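Pyruvate kinase (PDB 4DRS) probably catalyses the last step of glycolysis, transferring the phosphoryl group of phosphoenolpyruvate to ADP to yield pyruvate and ATP. Local coordinates at residues N91-A96 and V104-D109; F224-N229 and Q249-N254; L440-R445 and R467-Y472. All coordinates share one frame; numbering follows the deposited sequence.

Contact 1. Residues N91-A96 and V104-D109. With ACT (acetate ion), chain I.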
loop_
_atom_site.group_PDB
_atom_site.type_symbol
_atom_site.label_atom_id
_atom_site.label_comp_id
_atom_site.label_asym_id
_atom_site.label_seq_id
_atom_site.Cartn_x
_atom_site.Cartn_y
_atom_site.Cartn_z
ATOM N N ASN A 91 -23.284 39.678 26.653
ATOM C CA ASN A 91 -24.222 39.237 25.641
ATOM C C ASN A 91 -23.937 37.820 25.148
ATOM O O ASN A 91 -24.868 37.027 25.004
ATOM C CB ASN A 91 -24.253 40.234 24.484
ATOM C CG ASN A 91 -24.931 41.542 24.863
ATOM O OD1 ASN A 91 -25.417 41.702 25.985
ATOM N ND2 ASN A 91 -24.964 42.484 23.927
ATOM N N ILE A 92 -22.660 37.506 24.913
ATOM C CA ILE A 92 -22.251 36.153 24.513
ATOM C C ILE A 92 -22.691 35.133 25.564
ATOM O O ILE A 92 -23.305 34.117 25.234
ATOM C CB ILE A 92 -20.722 36.041 24.262
ATOM C CG1 ILE A 92 -20.304 36.886 23.052
ATOM C CG2 ILE A 92 -20.316 34.584 24.042
ATOM C CD1 ILE A 92 -18.819 37.183 22.977
ATOM N N ARG A 93 -22.396 35.431 26.828
ATOM C CA ARG A 93 -22.724 34.536 27.938
ATOM C C ARG A 93 -24.225 34.397 28.195
ATOM O O ARG A 93 -24.700 33.304 28.506
ATOM C CB ARG A 93 -21.961 34.933 29.206
ATOM C CG ARG A 93 -20.513 34.461 29.150
ATOM C CD ARG A 93 -19.656 34.959 30.298
ATOM N NE ARG A 93 -18.302 34.432 30.160
ATOM C CZ ARG A 93 -17.231 34.887 30.802
ATOM N NH1 ARG A 93 -17.321 35.905 31.648
ATOM N NH2 ARG A 93 -16.057 34.318 30.592
ATOM N N GLU A 94 -24.963 35.496 28.046
ATOM C CA GLU A 94 -26.418 35.464 28.152
ATOM C C GLU A 94 -27.007 34.616 27.021
ATOM O O GLU A 94 -27.890 33.784 27.256
ATOM C CB GLU A 94 -27.000 36.885 28.127
ATOM C CG GLU A 94 -28.513 36.941 28.301
ATOM C CD GLU A 94 -29.066 38.358 28.403
ATOM O OE1 GLU A 94 -28.294 39.299 28.713
ATOM O OE2 GLU A 94 -30.285 38.528 28.176
ATOM N N ALA A 95 -26.499 34.820 25.807
ATOM C CA ALA A 95 -26.925 34.043 24.651
ATOM C C ALA A 95 -26.614 32.561 24.831
ATOM O O ALA A 95 -27.418 31.708 24.448
ATOM C CB ALA A 95 -26.282 34.572 23.380
ATOM N N ALA A 96 -25.456 32.264 25.417
ATOM C CA ALA A 96 -25.064 30.882 25.695
ATOM C C ALA A 96 -25.991 30.235 26.714
ATOM O O ALA A 96 -26.309 29.053 26.593
ATOM C CB ALA A 96 -23.613 30.805 26.162
ATOM N N VAL A 104 -20.179 27.377 24.158
ATOM C CA VAL A 104 -19.537 28.434 23.375
ATOM C C VAL A 104 -18.227 28.848 24.038
ATOM O O VAL A 104 -18.212 29.229 25.210
ATOM C CB VAL A 104 -20.459 29.666 23.203
ATOM C CG1 VAL A 104 -19.778 30.751 22.378
ATOM C CG2 VAL A 104 -21.782 29.269 22.561
ATOM N N GLY A 105 -17.129 28.766 23.289
ATOM C CA GLY A 105 -15.845 29.267 23.764
ATOM C C GLY A 105 -15.702 30.736 23.419
ATOM O O GLY A 105 -16.306 31.217 22.453
ATOM N N ILE A 106 -14.909 31.458 24.209
ATOM C CA ILE A 106 -14.669 32.880 23.952
ATOM C C ILE A 106 -13.179 33.157 23.764
ATOM O O ILE A 106 -12.356 32.758 24.592
ATOM C CB ILE A 106 -15.281 33.793 25.042
ATOM C CG1 ILE A 106 -16.753 33.430 25.267
ATOM C CG2 ILE A 106 -15.172 35.256 24.634
ATOM C CD1 ILE A 106 -17.404 34.109 26.452
ATOM N N MET A 107 -12.861 33.840 22.662
ATOM C CA MET A 107 -11.493 34.105 22.227
ATOM C C MET A 107 -11.195 35.609 22.216
ATOM O O MET A 107 -11.938 36.402 21.628
ATOM C CB MET A 107 -11.273 33.520 20.822
ATOM C CG MET A 107 -9.994 33.966 20.111
ATOM S SD MET A 107 -9.843 33.338 18.415
ATOM C CE MET A 107 -9.353 31.636 18.698
ATOM N N LEU A 108 -10.097 35.985 22.867
ATOM C CA LEU A 108 -9.574 37.336 22.776
ATOM C C LEU A 108 -8.418 37.342 21.770
ATOM O O LEU A 108 -7.449 36.589 21.910
ATOM C CB LEU A 108 -9.138 37.836 24.158
ATOM C CG LEU A 108 -8.558 39.248 24.315
ATOM C CD1 LEU A 108 -8.812 39.779 25.718
ATOM C CD2 LEU A 108 -7.067 39.268 23.999
ATOM N N ASP A 109 -8.553 38.178 20.746
ATOM C CA ASP A 109 -7.552 38.317 19.690
ATOM C C ASP A 109 -6.837 39.637 19.944
ATOM O O ASP A 109 -7.458 40.700 19.865
ATOM C CB ASP A 109 -8.245 38.324 18.316
ATOM C CG ASP A 109 -7.267 38.256 17.146
ATOM O OD1 ASP A 109 -6.263 39.010 17.115
ATOM O OD2 ASP A 109 -7.523 37.451 16.224
HETATM C C ACT I . -18.512 38.279 33.871
HETATM O O ACT I . -18.953 38.313 32.698
HETATM O OXT ACT I . -17.378 37.825 34.147
HETATM C CH3 ACT I . -19.373 38.796 34.987
#
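Two isoleucine torsions set up this contact: Ile92 carries CG2 opposite its backbone N (chi1 -66°), which sends that methyl toward the strand, while Ile106 holds CG1 opposite its carbonyl carbon (chi1 -51°) and extends it on to CD1, reaching back toward the helix. The two segments are the helix and the second strand of a beta-alpha-beta unit, strand 72-76, helix 82-97, strand 105-109, in the eight-stranded TIM barrel of pyruvate kinase. The branches meet at an oblique angle, Ile92 CG2 resting 3.8 Å from Ile106 CD1 and almost as near to CG1 of the same residue. The same methyl also reaches Val104, 4.2 Å from its CG1. One turn further along the helix, Ala96 brings CB to 4.3 Å from Val104 CG2; its small methyl suits the place where the backbones come close, Ala96 CA lying 6.5 Å from Val104 CA. Beta-branched residues such as Val104 and Ile106 suit a strand and present bulky apolar faces to a helix, so the outer side of the barrel strand is covered in part by methyl contacts, with no hydrogen bond between the segments. Ile92 also touches Ala73 and Leu75 of strand 72-76, so the helix packs on both strands of its unit. Arg93 borders the apolar patch. Its chain runs extended from CG to NE and crosses Ile106 at about a right angle, with NE 3.8 Å from Ile106 CD1, so its aliphatic part and NE side help to cover the isoleucine. The far end of the guanidinium is tied by NH2 to the backbone oxygen of Tyr228. At its edge sits an acetate ion, probably from the crystallisation liquor, whose O accepts a bent hydrogen bond from Arg93 NH1 at 3.1 Å (N-H...O angle 137°).

Contact 2. Residues F224-N229 and Q249-N254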
loop_
_atom_site.group_PDB
_atom_site.type_symbol
_atom_site.label_atom_id
_atom_site.label_comp_id
_atom_site.label_asym_id
_atom_site.label_seq_id
_atom_site.Cartn_x
_atom_site.Cartn_y
_atom_site.Cartn_z
ATOM N N PHE A 224 -8.582 41.390 31.103
ATOM C CA PHE A 224 -9.795 40.964 30.418
ATOM C C PHE A 224 -9.875 39.441 30.277
ATOM O O PHE A 224 -10.770 38.818 30.849
ATOM C CB PHE A 224 -9.954 41.671 29.069
ATOM C CG PHE A 224 -11.365 41.694 28.571
ATOM C CD1 PHE A 224 -12.157 42.827 28.746
ATOM C CD2 PHE A 224 -11.916 40.581 27.941
ATOM C CE1 PHE A 224 -13.468 42.850 28.293
ATOM C CE2 PHE A 224 -13.228 40.601 27.486
ATOM C CZ PHE A 224 -14.004 41.739 27.659
ATOM N N ALA A 225 -8.933 38.854 29.537
ATOM C CA ALA A 225 -8.899 37.402 29.310
ATOM C C ALA A 225 -8.793 36.593 30.605
ATOM O O ALA A 225 -9.578 35.678 30.831
ATOM C CB ALA A 225 -7.774 37.031 28.353
ATOM N N LEU A 226 -7.835 36.936 31.458
ATOM C CA LEU A 226 -7.683 36.224 32.717
ATOM C C LEU A 226 -8.761 36.643 33.704
ATOM O O LEU A 226 -9.393 35.793 34.341
ATOM C CB LEU A 226 -6.286 36.431 33.303
ATOM C CG LEU A 226 -5.122 35.860 32.481
ATOM C CD1 LEU A 226 -3.795 36.094 33.185
ATOM C CD2 LEU A 226 -5.333 34.374 32.205
ATOM N N LYS A 227 -8.979 37.954 33.806
ATOM C CA LYS A 227 -9.940 38.520 34.744
ATOM C C LYS A 227 -11.339 37.933 34.549
ATOM O O LYS A 227 -11.973 37.505 35.513
ATOM C CB LYS A 227 -9.971 40.048 34.622
ATOM C CG LYS A 227 -10.808 40.738 35.689
ATOM C CD LYS A 227 -10.846 42.245 35.490
ATOM C CE LYS A 227 -11.851 42.885 36.435
ATOM N NZ LYS A 227 -11.704 44.367 36.502
ATOM N N TYR A 228 -11.805 37.898 33.304
ATOM C CA TYR A 228 -13.146 37.401 33.011
ATOM C C TYR A 228 -13.184 35.935 32.579
ATOM O O TYR A 228 -14.211 35.458 32.089
ATOM C CB TYR A 228 -13.845 38.298 31.984
ATOM C CG TYR A 228 -13.938 39.740 32.423
ATOM C CD1 TYR A 228 -14.453 40.074 33.678
ATOM C CD2 TYR A 228 -13.504 40.769 31.593
ATOM C CE1 TYR A 228 -14.533 41.393 34.091
ATOM C CE2 TYR A 228 -13.581 42.094 31.995
ATOM C CZ TYR A 228 -14.097 42.399 33.243
ATOM O OH TYR A 228 -14.175 43.706 33.650
ATOM N N ASN A 229 -12.071 35.226 32.767
ATOM C CA ASN A 229 -12.027 33.778 32.558
ATOM C C ASN A 229 -12.342 33.348 31.106
ATOM O O ASN A 229 -13.161 32.458 30.869
ATOM C CB ASN A 229 -12.971 33.090 33.560
ATOM C CG ASN A 229 -12.708 31.604 33.701
ATOM O OD1 ASN A 229 -11.626 31.120 33.380
ATOM N ND2 ASN A 229 -13.702 30.873 34.195
ATOM N N GLN A 249 4.537 33.209 30.656
ATOM C CA GLN A 249 5.050 33.840 31.863
ATOM C C GLN A 249 4.024 34.802 32.454
ATOM O O GLN A 249 3.762 34.769 33.655
ATOM C CB GLN A 249 6.373 34.557 31.579
ATOM C CG GLN A 249 7.082 35.047 32.830
ATOM C CD GLN A 249 8.329 35.860 32.532
ATOM O OE1 GLN A 249 8.361 36.661 31.587
ATOM N NE2 GLN A 249 9.364 35.666 33.351
ATOM N N ILE A 250 3.434 35.639 31.601
ATOM C CA ILE A 250 2.378 36.553 32.027
ATOM C C ILE A 250 1.237 35.789 32.709
ATOM O O ILE A 250 0.790 36.174 33.791
ATOM C CB ILE A 250 1.856 37.420 30.856
ATOM C CG1 ILE A 250 2.936 38.406 30.393
ATOM C CG2 ILE A 250 0.600 38.180 31.260
ATOM C CD1 ILE A 250 2.670 39.035 29.038
ATOM N N ILE A 251 0.786 34.700 32.090
ATOM C CA ILE A 251 -0.280 33.877 32.659
ATOM C C ILE A 251 0.124 33.334 34.033
ATOM O O ILE A 251 -0.652 33.420 34.984
ATOM C CB ILE A 251 -0.710 32.736 31.702
ATOM C CG1 ILE A 251 -1.421 33.311 30.469
ATOM C CG2 ILE A 251 -1.613 31.731 32.408
ATOM C CD1 ILE A 251 -1.339 32.427 29.239
ATOM N N SER A 252 1.342 32.804 34.139
ATOM C CA SER A 252 1.811 32.222 35.399
ATOM C C SER A 252 2.043 33.249 36.523
ATOM O O SER A 252 1.935 32.902 37.699
ATOM C CB SER A 252 3.058 31.350 35.181
ATOM O OG SER A 252 4.200 32.135 34.897
ATOM N N GLU A 253 2.339 34.500 36.161
ATOM C CA GLU A 253 2.579 35.576 37.142
ATOM C C GLU A 253 1.328 36.384 37.484
ATOM O O GLU A 253 1.402 37.359 38.238
ATOM C CB GLU A 253 3.612 36.567 36.619
ATOM C CG GLU A 253 5.018 36.037 36.440
ATOM C CD GLU A 253 5.842 36.962 35.571
ATOM O OE1 GLU A 253 5.252 37.782 34.827
ATOM O OE2 GLU A 253 7.082 36.870 35.626
ATOM N N ASN A 254 0.195 36.005 36.908
ATOM C CA ASN A 254 -1.049 36.725 37.116
ATOM C C ASN A 254 -2.175 35.767 37.438
ATOM O O ASN A 254 -2.940 35.367 36.563
ATOM C CB ASN A 254 -1.392 37.586 35.900
ATOM C CG ASN A 254 -0.519 38.818 35.799
ATOM O OD1 ASN A 254 -0.812 39.848 36.408
ATOM N ND2 ASN A 254 0.558 38.721 35.028
#
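Leu226 is the residue through which 224-229 meets Ile251 and Asn254, and its neighbours in sequence face other parts of the barrel. Phe224 turns its ring to helix 82-97, against His85 and Leu89, and Ala225 packs its small methyl on Leu108 of strand 105-109. Leu226 then points across to helix 241-252. Its CG stands opposite the carbonyl carbon (chi1 -65°), which carries the branch out toward that helix, and the two methyls divide the work: CD2 lies 4.4 Å from Ile251 CG1, while CD1 lies 4.2 Å from Ile251 CA, 3.6 Å from the backbone O of Asn254 and 3.9 Å from Asn254 CB. The Leu226 and Asn254 side chains cross at about a right angle. Tyr228 folds back so that its CD2 sits 3.7 Å above the centre of the Phe224 ring. Asn229, at positive phi, is the C-prime residue of a Schellman motif: its N bonds to Leu226 O, and Leu230 N to Ala225 O, which closes the helix. Both segments lie at C-terminal ends of neighbouring barrel helices, 215-226 and 241-252. The Asn254 amide is turned to its own side, ND2 on Ile250 O at 2.8 Å and nearly straight (168°), OD1 on Gln256 NE2. With no hydrogen bond between the segments, this modest, largely apolar contact does not by itself fix how one helix end is oriented on the other.

Contact 3. Residues L440-R445 and R467-Y472. With SO4 (sulfate ion), chain D.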
loop_
_atom_site.group_PDB
_atom_site.type_symbol
_atom_site.label_atom_id
_atom_site.label_comp_id
_atom_site.label_asym_id
_atom_site.label_seq_id
_atom_site.Cartn_x
_atom_site.Cartn_y
_atom_site.Cartn_z
ATOM N N LEU A 440 -6.675 14.057 21.802
ATOM C CA LEU A 440 -5.943 12.945 21.201
ATOM C C LEU A 440 -6.810 12.117 20.247
ATOM O O LEU A 440 -6.340 11.696 19.195
ATOM C CB LEU A 440 -5.321 12.055 22.279
ATOM C CG LEU A 440 -4.130 12.650 23.040
ATOM C CD1 LEU A 440 -3.838 11.838 24.297
ATOM C CD2 LEU A 440 -2.890 12.757 22.154
ATOM N N ILE A 441 -8.070 11.886 20.613
ATOM C CA ILE A 441 -8.995 11.185 19.722
ATOM C C ILE A 441 -9.209 12.024 18.461
ATOM O O ILE A 441 -9.178 11.491 17.349
ATOM C CB ILE A 441 -10.344 10.843 20.402
ATOM C CG1 ILE A 441 -10.121 9.935 21.618
ATOM C CG2 ILE A 441 -11.292 10.158 19.419
ATOM C CD1 ILE A 441 -11.333 9.789 22.517
ATOM N N SER A 442 -9.386 13.337 18.644
ATOM C CA SER A 442 -9.573 14.286 17.538
ATOM C C SER A 442 -8.406 14.277 16.551
ATOM O O SER A 442 -8.603 14.370 15.340
ATOM C CB SER A 442 -9.782 15.701 18.085
ATOM O OG SER A 442 -10.073 16.611 17.036
ATOM N N LYS A 443 -7.192 14.161 17.085
ATOM C CA LYS A 443 -5.966 14.044 16.295
ATOM C C LYS A 443 -6.015 12.888 15.282
ATOM O O LYS A 443 -5.431 12.979 14.200
ATOM C CB LYS A 443 -4.777 13.871 17.242
ATOM C CG LYS A 443 -3.423 13.702 16.573
ATOM C CD LYS A 443 -2.334 13.439 17.604
ATOM C CE LYS A 443 -0.990 13.206 16.936
ATOM N NZ LYS A 443 0.086 13.001 17.947
ATOM N N TYR A 444 -6.717 11.808 15.623
ATOM C CA TYR A 444 -6.743 10.639 14.743
ATOM C C TYR A 444 -7.952 10.589 13.820
ATOM O O TYR A 444 -8.168 9.589 13.131
ATOM C CB TYR A 444 -6.535 9.340 15.531
ATOM C CG TYR A 444 -5.114 9.240 16.015
ATOM C CD1 TYR A 444 -4.116 8.718 15.190
ATOM C CD2 TYR A 444 -4.751 9.722 17.272
ATOM C CE1 TYR A 444 -2.799 8.658 15.615
ATOM C CE2 TYR A 444 -3.433 9.667 17.707
ATOM C CZ TYR A 444 -2.465 9.135 16.875
ATOM O OH TYR A 444 -1.163 9.068 17.294
ATOM N N ARG A 445 -8.714 11.684 13.814
ATOM C CA ARG A 445 -9.754 11.963 12.816
ATOM C C ARG A 445 -10.792 10.852 12.600
ATOM O O ARG A 445 -10.973 10.374 11.475
ATOM C CB ARG A 445 -9.121 12.375 11.477
ATOM C CG ARG A 445 -8.400 13.717 11.497
ATOM C CD ARG A 445 -9.356 14.877 11.727
ATOM N NE ARG A 445 -8.731 16.172 11.456
ATOM C CZ ARG A 445 -8.259 17.001 12.385
ATOM N NH1 ARG A 445 -8.338 16.684 13.671
ATOM N NH2 ARG A 445 -7.710 18.159 12.024
ATOM N N ARG A 467 -11.558 19.531 16.236
ATOM C CA ARG A 467 -12.464 18.985 15.227
ATOM C C ARG A 467 -13.241 17.771 15.735
ATOM O O ARG A 467 -12.672 16.869 16.371
ATOM C CB ARG A 467 -11.710 18.617 13.949
ATOM C CG ARG A 467 -12.641 18.260 12.802
ATOM C CD ARG A 467 -11.940 17.540 11.670
ATOM N NE ARG A 467 -11.305 18.469 10.747
ATOM C CZ ARG A 467 -11.008 18.188 9.481
ATOM N NH1 ARG A 467 -11.305 16.999 8.969
ATOM N NH2 ARG A 467 -10.422 19.104 8.722
ATOM N N GLY A 468 -14.544 17.778 15.462
ATOM C CA GLY A 468 -15.426 16.653 15.737
ATOM C C GLY A 468 -15.733 16.383 17.197
ATOM O O GLY A 468 -16.214 15.304 17.535
ATOM N N VAL A 469 -15.460 17.352 18.066
ATOM C CA VAL A 469 -15.708 17.176 19.492
ATOM C C VAL A 469 -16.964 17.924 19.942
ATOM O O VAL A 469 -17.061 19.146 19.825
ATOM C CB VAL A 469 -14.485 17.584 20.353
ATOM C CG1 VAL A 469 -14.761 17.349 21.831
ATOM C CG2 VAL A 469 -13.242 16.812 19.929
ATOM N N LYS A 470 -17.932 17.167 20.436
ATOM C CA LYS A 470 -19.099 17.729 21.098
ATOM C C LYS A 470 -18.933 17.435 22.585
ATOM O O LYS A 470 -18.361 16.405 22.948
ATOM C CB LYS A 470 -20.384 17.107 20.543
ATOM C CG LYS A 470 -21.661 17.596 21.214
ATOM C CD LYS A 470 -22.913 17.024 20.562
ATOM C CE LYS A 470 -24.180 17.579 21.202
ATOM N NZ LYS A 470 -24.468 19.001 20.850
ATOM N N THR A 471 -19.416 18.328 23.444
ATOM C CA THR A 471 -19.203 18.179 24.883
ATOM C C THR A 471 -20.494 18.083 25.706
ATOM O O THR A 471 -21.468 18.790 25.444
ATOM C CB THR A 471 -18.351 19.330 25.444
ATOM O OG1 THR A 471 -18.993 20.578 25.156
ATOM C CG2 THR A 471 -16.953 19.330 24.831
ATOM N N TYR A 472 -20.489 17.194 26.697
ATOM C CA TYR A 472 -21.545 17.145 27.705
ATOM C C TYR A 472 -20.964 17.540 29.053
ATOM O O TYR A 472 -20.064 16.869 29.565
ATOM C CB TYR A 472 -22.177 15.750 27.811
ATOM C CG TYR A 472 -22.963 15.270 26.597
ATOM C CD1 TYR A 472 -23.292 13.920 26.459
ATOM C CD2 TYR A 472 -23.378 16.152 25.591
ATOM C CE1 TYR A 472 -24.009 13.461 25.366
ATOM C CE2 TYR A 472 -24.094 15.699 24.491
ATOM C CZ TYR A 472 -24.403 14.353 24.385
ATOM O OH TYR A 472 -25.111 13.884 23.306
HETATM S S SO4 D . -21.578 21.301 21.595
HETATM O O1 SO4 D . -22.669 20.595 22.302
HETATM O O2 SO4 D . -21.438 20.768 20.221
HETATM O O3 SO4 D . -21.923 22.743 21.529
HETATM O O4 SO4 D . -20.312 21.098 22.343
#
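Ser442 OG donates a hydrogen bond to Arg467 O, 2.7 Å away, meeting a lone pair in the carbonyl plane. The hydroxyl stands opposite its own backbone N (chi1 -175°), which directs it from helix 436-443 to the loop leading into strand 469-473; a side chain as small as serine suits backbones this close, Ser442 CA lying 6.0 Å from Arg467 CA. Beside OG, Ser442 CB lies 4.1 Å from Val469 CG2. The second link is a stack: the guanidinium of Arg445 lies flat on that of Arg467, centres 4.2 Å apart and planes 20° from parallel, offset so that Arg445 NE sits over the Arg467 face and Arg467 CD over the Arg445 face. Both segments belong to the C-terminal alpha/beta domain, whose mixed sheet has 469-473 as an outermost strand within the chain. Ser442 O holds Arg445, taking its N on one face of the carbonyl plane and NH1 on the other, NH1 at 2.9 Å. Farther out, Arg445 NH2 forms a salt bridge with Asp357 OD1 and a hydrogen bond to Gly355 O; Asp357 OD2 accepts Arg467 N. Arg467 NH2 reaches Ser356 O and Val352 O, and these barrel partners probably ease the close approach of two positive charges. Along the strand, a sulfate ion, probably from the crystallisation liquor, is bound by Lys470 NZ (2.8 Å to O1), by Thr471 N and OG1, both to O4, and by Thr103 N and Lys464 NZ.

Overall arrangement
From the N terminus, contact 1 closes first, over seven intervening residues, the first still helical, between helix 82-97 and barrel strand 105-109. Contact 2 follows, closing a 19-residue loop that contains strand 232-235 and joins the ends of helices 215-226 and 241-252. Contact 3 closes last, over 21 residues of the alpha/beta domain. All three lie in series, with none nested or crossed. Contacts 1 and 2 share the TIM barrel and touch, chiefly where Arg93 meets the backbone of Tyr228. Contact 3, its centre about 21 Å from that of contact 1, touches neither, but its arginines bond to Val352, Gly355, Ser356 and Asp357 of the barrel domain, joining the two domains.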